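Local coordinates for hyperpolarization-activated (Ih) channel (Strongylocentrotus purpuratus, PDB 2PTM), which probably forms, as a whole protein, a hyperpolarization-activated cation channel, and in the C-terminal C-linker and cyclic nucleotide-binding region described here binds cAMP, at residues Tyr40-Arg43 and Gly44-Asp48; Val56-Ser59 and Ile60-Val64; Gln171-Asn174 and Gln175-Glu179. All blocks are in the same frame, centred on the assembly; numbering follows the deposited sequence.

Contact 1: residues Tyr40-Arg43 and Gly44-Asp48; sequences YRYR and GKMFD
Met46 lays its methyl group over one face of the Tyr42 ring, CE standing 3.8 Å from the ring centroid and 14° off its normal, a CH-pi contact. SD hangs farther above the same face, 4.6 Å from the centroid, which makes this a Met-aromatic pair as well. At the near end of the ring, Met46 CG touches Tyr42 CD1 at 3.7 Å. The bend at the last torsion of Met46 (chi3 93°) carries CE across to the phenol end, a reach that suits the long, flexible methionine. Tyr42 turns CG beside its backbone N, opposite the carbonyl carbon (chi1 -59°), which lays the ring between Arg41 and Met46. The ring's other face lies against Arg41 CG, 3.8 Å above the plane, so the aromatic ring is packed from both sides. Its hydroxyl sits over the centre of the Arg41 guanidinium and hydrogen-bonds to Glu55 O of a second subunit. A type I' turn from Tyr42 to Lys45 brings these side chains together, closed by a hydrogen bond from Lys45 N to Tyr42 O, 3.1 Å. Gly44 suits the turn because a CB there would collide with the Arg43 carbonyl oxygen. Arg43 lays NH2 over one face of Tyr40, toward the rim. The turn ends helix 28-42 of the C-linker: Arg41 and Tyr40 lie against strand 95-99, while Lys45, Met46 and Phe47 touch helix 5-23.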
# COMPACT_ATOMS: atom_id res chain seq x y z
N TYR A 40 -12.08 -20.80 -17.13
CA TYR A 40 -12.16 -21.80 -16.06
C TYR A 40 -12.39 -21.15 -14.71
O TYR A 40 -13.23 -21.60 -13.92
CB TYR A 40 -10.90 -22.66 -15.99
CG TYR A 40 -11.02 -23.75 -14.95
CD1 TYR A 40 -11.49 -25.02 -15.28
CD2 TYR A 40 -10.69 -23.50 -13.62
CE1 TYR A 40 -11.62 -26.01 -14.31
CE2 TYR A 40 -10.81 -24.49 -12.66
CZ TYR A 40 -11.27 -25.74 -13.01
OH TYR A 40 -11.39 -26.71 -12.04
N ARG A 41 -11.63 -20.10 -14.43
CA ARG A 41 -11.70 -19.48 -13.11
C ARG A 41 -12.97 -18.68 -12.92
O ARG A 41 -13.63 -18.81 -11.88
CB ARG A 41 -10.50 -18.58 -12.85
CG ARG A 41 -10.60 -17.94 -11.48
CD ARG A 41 -9.36 -17.19 -11.08
NE ARG A 41 -9.57 -16.46 -9.84
CZ ARG A 41 -8.64 -15.73 -9.23
NH1 ARG A 41 -7.42 -15.65 -9.76
NH2 ARG A 41 -8.92 -15.09 -8.11
N TYR A 42 -13.33 -17.86 -13.90
CA TYR A 42 -14.40 -16.88 -13.72
C TYR A 42 -15.73 -17.30 -14.33
O TYR A 42 -16.79 -16.85 -13.89
CB TYR A 42 -13.96 -15.48 -14.20
CG TYR A 42 -12.72 -14.95 -13.50
CD1 TYR A 42 -12.79 -14.44 -12.21
CD2 TYR A 42 -11.49 -14.97 -14.13
CE1 TYR A 42 -11.66 -13.96 -11.56
CE2 TYR A 42 -10.34 -14.49 -13.49
CZ TYR A 42 -10.44 -13.99 -12.21
OH TYR A 42 -9.31 -13.52 -11.57
N ARG A 43 -15.68 -18.17 -15.33
CA ARG A 43 -16.89 -18.73 -15.93
C ARG A 43 -17.86 -17.64 -16.41
O ARG A 43 -19.08 -17.79 -16.29
CB ARG A 43 -17.60 -19.67 -14.95
CG ARG A 43 -16.74 -20.83 -14.47
CD ARG A 43 -16.42 -21.80 -15.59
NE ARG A 43 -15.59 -22.93 -15.14
CZ ARG A 43 -16.06 -23.96 -14.45
NH1 ARG A 43 -17.35 -24.01 -14.14
NH2 ARG A 43 -15.25 -24.95 -14.08
N GLY A 44 -17.31 -16.56 -16.94
CA GLY A 44 -18.11 -15.53 -17.58
C GLY A 44 -18.62 -14.45 -16.65
O GLY A 44 -19.40 -13.58 -17.06
N LYS A 45 -18.18 -14.48 -15.41
CA LYS A 45 -18.64 -13.50 -14.43
C LYS A 45 -17.52 -13.11 -13.48
O LYS A 45 -16.85 -13.97 -12.91
CB LYS A 45 -19.83 -14.06 -13.64
CG LYS A 45 -21.10 -14.20 -14.46
CD LYS A 45 -22.20 -14.89 -13.67
CE LYS A 45 -23.53 -14.84 -14.41
NZ LYS A 45 -24.64 -15.44 -13.61
N MET A 46 -17.32 -11.81 -13.33
CA MET A 46 -16.34 -11.32 -12.38
C MET A 46 -16.98 -10.40 -11.35
O MET A 46 -17.27 -9.24 -11.62
CB MET A 46 -15.19 -10.59 -13.08
CG MET A 46 -14.32 -11.50 -13.93
SD MET A 46 -13.03 -10.58 -14.77
CE MET A 46 -11.68 -10.72 -13.60
N PHE A 47 -17.21 -10.95 -10.16
CA PHE A 47 -17.59 -10.15 -9.01
C PHE A 47 -16.27 -9.62 -8.45
O PHE A 47 -15.28 -9.56 -9.17
CB PHE A 47 -18.32 -11.03 -8.01
CG PHE A 47 -19.34 -11.94 -8.63
CD1 PHE A 47 -18.97 -13.17 -9.15
CD2 PHE A 47 -20.67 -11.56 -8.72
CE1 PHE A 47 -19.91 -14.01 -9.73
CE2 PHE A 47 -21.61 -12.40 -9.29
CZ PHE A 47 -21.23 -13.62 -9.80
N ASP A 48 -16.26 -9.24 -7.18
CA ASP A 48 -15.01 -8.76 -6.57
C ASP A 48 -14.71 -9.48 -5.26
O ASP A 48 -13.63 -10.06 -5.09
CB ASP A 48 -15.06 -7.25 -6.36
CG ASP A 48 -13.68 -6.66 -6.06
OD1 ASP A 48 -12.75 -7.43 -5.76
OD2 ASP A 48 -13.54 -5.42 -6.14

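Contact 2: residues Val56-Ser59 and Ile60-Val64; sequences VSES and IRQDV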
# COMPACT_ATOMS: atom_id res chain seq x y z
N VAL A 56 -17.93 -4.46 5.00
CA VAL A 56 -18.71 -5.14 6.03
C VAL A 56 -17.91 -5.32 7.32
O VAL A 56 -16.74 -4.95 7.41
CB VAL A 56 -19.24 -6.52 5.53
CG1 VAL A 56 -20.08 -6.36 4.26
CG2 VAL A 56 -18.11 -7.47 5.28
N SER A 57 -18.57 -5.87 8.33
CA SER A 57 -17.95 -6.07 9.63
C SER A 57 -16.99 -7.24 9.57
O SER A 57 -17.06 -8.07 8.65
CB SER A 57 -19.03 -6.38 10.65
OG SER A 57 -19.66 -7.60 10.29
N GLU A 58 -16.13 -7.34 10.58
CA GLU A 58 -15.25 -8.49 10.71
C GLU A 58 -16.07 -9.77 10.87
O GLU A 58 -15.69 -10.81 10.35
CB GLU A 58 -14.30 -8.31 11.89
CG GLU A 58 -13.34 -9.48 12.10
CD GLU A 58 -12.24 -9.14 13.08
OE1 GLU A 58 -12.47 -8.28 13.95
OE2 GLU A 58 -11.15 -9.72 12.97
N SER A 59 -17.20 -9.68 11.56
CA SER A 59 -18.09 -10.83 11.73
C SER A 59 -18.67 -11.34 10.40
O SER A 59 -18.69 -12.55 10.13
CB SER A 59 -19.24 -10.49 12.68
OG SER A 59 -18.74 -10.23 13.98
N ILE A 60 -19.15 -10.42 9.57
CA ILE A 60 -19.63 -10.82 8.26
C ILE A 60 -18.49 -11.46 7.45
O ILE A 60 -18.69 -12.49 6.80
CB ILE A 60 -20.27 -9.65 7.50
CG1 ILE A 60 -21.59 -9.27 8.18
CG2 ILE A 60 -20.47 -10.00 6.00
CD1 ILE A 60 -22.27 -8.05 7.63
N ARG A 61 -17.30 -10.87 7.53
CA ARG A 61 -16.15 -11.44 6.80
C ARG A 61 -15.84 -12.85 7.26
O ARG A 61 -15.48 -13.71 6.45
CB ARG A 61 -14.91 -10.57 6.96
CG ARG A 61 -14.90 -9.33 6.09
CD ARG A 61 -13.50 -8.73 6.02
NE ARG A 61 -13.07 -8.25 7.33
CZ ARG A 61 -13.41 -7.06 7.83
NH1 ARG A 61 -14.18 -6.24 7.12
NH2 ARG A 61 -12.98 -6.69 9.03
N GLN A 62 -15.95 -13.10 8.56
CA GLN A 62 -15.68 -14.44 9.08
C GLN A 62 -16.78 -15.40 8.65
O GLN A 62 -16.50 -16.53 8.25
CB GLN A 62 -15.57 -14.42 10.61
CG GLN A 62 -14.33 -13.71 11.12
CD GLN A 62 -14.40 -13.39 12.60
OE1 GLN A 62 -15.46 -13.44 13.22
NE2 GLN A 62 -13.25 -13.04 13.18
N ASP A 63 -18.02 -14.94 8.73
CA ASP A 63 -19.16 -15.77 8.33
C ASP A 63 -19.06 -16.15 6.86
O ASP A 63 -19.27 -17.30 6.49
CB ASP A 63 -20.48 -15.05 8.60
CG ASP A 63 -20.77 -14.89 10.08
OD1 ASP A 63 -20.05 -15.49 10.90
OD2 ASP A 63 -21.72 -14.17 10.42
N VAL A 64 -18.74 -15.17 6.02
CA VAL A 64 -18.65 -15.45 4.59
C VAL A 64 -17.46 -16.35 4.27
O VAL A 64 -17.58 -17.29 3.50
CB VAL A 64 -18.59 -14.15 3.76
CG1 VAL A 64 -18.47 -14.50 2.28
CG2 VAL A 64 -19.84 -13.31 4.01
O HOH W 1 -11.15 -11.79 11.29
O HOH W 2 -17.21 -12.22 14.92
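Helix 58-68 opens here with successive i to i+4 backbone hydrogen bonds, Arg61 N to Ser57 O, Gln62 N to Glu58 O and Asp63 N to Ser59 O. Ser57 is the N-cap: OG, set between its own N and carbonyl carbon (chi1 63°), accepts from Ile60 N at 3.0 Å in a nearly straight bond (168°), a task a short hydroxyl fits. Beside it Val56 CG2 meets Ile60 CG2 at 3.5 Å, the two branched side chains crossing at about a right angle. Arg61 bends at chi3 (-65°) and folds back, one guanidinium face over Glu58 CA, which lies toward the rim, 3.3 Å from Arg61 NH2, while NH1 hydrogen-bonds to Phe53 O. With an alanine in place of Arg61, Phe53 O is likely to lose this donor, and Glu58 CA the flat group over it. The Gln62 amide uses both ends through water: NE2 gives to a water that donates to Glu58 OE2, and OE1 receives from a second water, which accepts from Ser59 OG. Salt bridges join Glu58 OE1 to Arg114 and Asp63 OD2 to Lys33, both of a neighbouring subunit. Glu58, first in the helix, is probably also favoured by the helix dipole.

Contact 3: residues Gln171-Asn174 and Gln175-Glu179; sequences QHFN and QVLDE
Leu177 CD2 sits over one face of the Phe173 ring, 3.3 Å from CE2 and 3.4 Å from CZ, a tight fit for two carbons; the Leu177 first torsion (-94°), off the common staggered values, is a sign of strain. Phe173 points CG opposite its backbone N (chi1 176°), which sends the ring along the flank of the helix where Leu177, one turn on, can reach it. On another flank His172 and Gln175 run side by side; Gln175 OE1 comes to the edge of the imidazole, 3.5 Å from ND1, with amide and ring planes 73° apart. The backbone fixes these spacings: Gln175 N hydrogen-bonds to Gln171 O at 3.1 Å and Leu177 N to Phe173 O at 3.2 Å. This helix, 170-179, follows the beta-roll of the cyclic nucleotide-binding domain and corresponds to the B helix of that fold. Phe173 also packs on Leu147 and Leu148 of helix 145-149, beside the cAMP pocket, and its side chain lies about 9 Å from the nucleotide at the nearest atoms. Met187 of helix 181-192 touches Phe173 as well, and Arg184 packs against Leu177 and hydrogen-bonds to Asn174 OD1. Val176 and His172 rest on Leu93, valine's compact apolar side chain suiting the buried face against helix 84-93.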
# COMPACT_ATOMS: atom_id res chain seq x y z
N GLN A 171 3.98 -15.00 6.21
CA GLN A 171 3.67 -14.10 7.32
C GLN A 171 2.42 -14.54 8.08
O GLN A 171 2.43 -14.59 9.30
CB GLN A 171 3.54 -12.64 6.84
CG GLN A 171 3.25 -12.51 5.36
CD GLN A 171 4.52 -12.57 4.52
OE1 GLN A 171 5.54 -11.95 4.87
NE2 GLN A 171 4.47 -13.29 3.41
N HIS A 172 1.36 -14.87 7.35
CA HIS A 172 0.12 -15.33 7.99
C HIS A 172 0.29 -16.70 8.63
O HIS A 172 -0.27 -16.96 9.70
CB HIS A 172 -1.03 -15.36 6.98
CG HIS A 172 -1.35 -14.03 6.38
ND1 HIS A 172 -1.34 -12.86 7.11
CD2 HIS A 172 -1.72 -13.68 5.12
CE1 HIS A 172 -1.67 -11.84 6.32
NE2 HIS A 172 -1.90 -12.32 5.11
N PHE A 173 1.02 -17.58 7.96
CA PHE A 173 1.36 -18.91 8.47
C PHE A 173 1.99 -18.78 9.85
O PHE A 173 1.55 -19.42 10.82
CB PHE A 173 2.32 -19.59 7.48
CG PHE A 173 2.83 -20.94 7.92
CD1 PHE A 173 2.14 -22.10 7.58
CD2 PHE A 173 4.01 -21.05 8.63
CE1 PHE A 173 2.62 -23.34 7.95
CE2 PHE A 173 4.50 -22.30 9.01
CZ PHE A 173 3.80 -23.45 8.67
N ASN A 174 3.01 -17.95 9.95
CA ASN A 174 3.71 -17.78 11.22
C ASN A 174 2.83 -17.11 12.27
O ASN A 174 2.96 -17.37 13.45
CB ASN A 174 5.02 -17.01 11.02
CG ASN A 174 6.13 -17.89 10.50
OD1 ASN A 174 6.38 -18.98 11.03
ND2 ASN A 174 6.82 -17.43 9.46
N GLN A 175 1.90 -16.27 11.82
CA GLN A 175 0.95 -15.62 12.72
C GLN A 175 0.00 -16.64 13.37
O GLN A 175 -0.14 -16.68 14.59
CB GLN A 175 0.14 -14.56 11.97
CG GLN A 175 0.93 -13.31 11.62
CD GLN A 175 0.11 -12.33 10.78
OE1 GLN A 175 -1.10 -12.49 10.63
NE2 GLN A 175 0.78 -11.32 10.23
N VAL A 176 -0.65 -17.46 12.55
CA VAL A 176 -1.64 -18.39 13.07
C VAL A 176 -1.04 -19.50 13.94
O VAL A 176 -1.68 -19.97 14.89
CB VAL A 176 -2.51 -19.00 11.94
CG1 VAL A 176 -3.03 -17.89 11.05
CG2 VAL A 176 -1.71 -19.98 11.12
N LEU A 177 0.20 -19.90 13.63
CA LEU A 177 0.91 -20.90 14.42
C LEU A 177 1.36 -20.38 15.78
O LEU A 177 1.51 -21.15 16.73
CB LEU A 177 2.11 -21.44 13.65
CG LEU A 177 1.85 -22.72 12.85
CD1 LEU A 177 0.55 -22.63 12.09
CD2 LEU A 177 3.02 -23.04 11.92
N ASP A 178 1.61 -19.08 15.86
CA ASP A 178 1.97 -18.46 17.13
C ASP A 178 0.72 -18.32 17.98
O ASP A 178 0.74 -18.57 19.19
CB ASP A 178 2.60 -17.08 16.90
CG ASP A 178 4.03 -17.17 16.41
OD1 ASP A 178 4.56 -18.30 16.32
OD2 ASP A 178 4.62 -16.11 16.13
N GLU A 179 -0.37 -17.92 17.34
CA GLU A 179 -1.63 -17.74 18.04
C GLU A 179 -2.15 -19.08 18.53
O GLU A 179 -2.76 -19.16 19.59
CB GLU A 179 -2.65 -17.05 17.13
CG GLU A 179 -3.88 -16.55 17.86
CD GLU A 179 -4.75 -15.66 17.00
OE1 GLU A 179 -4.54 -15.63 15.76
OE2 GLU A 179 -5.66 -15.00 17.55

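From the N terminus the three contacts come in series, and none nests in or crosses another. Each joins adjoining pieces of chain, so what closes is a local turn: contact 1 the bend after helix 28-42, contact 2 the first turn of helix 58-68, contact 3 successive turns of helix 170-179. Contacts 1 and 2 lie in the C-linker, their centres about 22 Å apart, with helix 50-55 between them in sequence. Contact 3 belongs to the cyclic nucleotide-binding domain, about 31 Å from contact 1 between centres and across the middle of the chain. Contacts 2 and 3, centres about 20 Å apart, both touch the same neighbouring subunit and helix 84-93, which precedes the beta-roll.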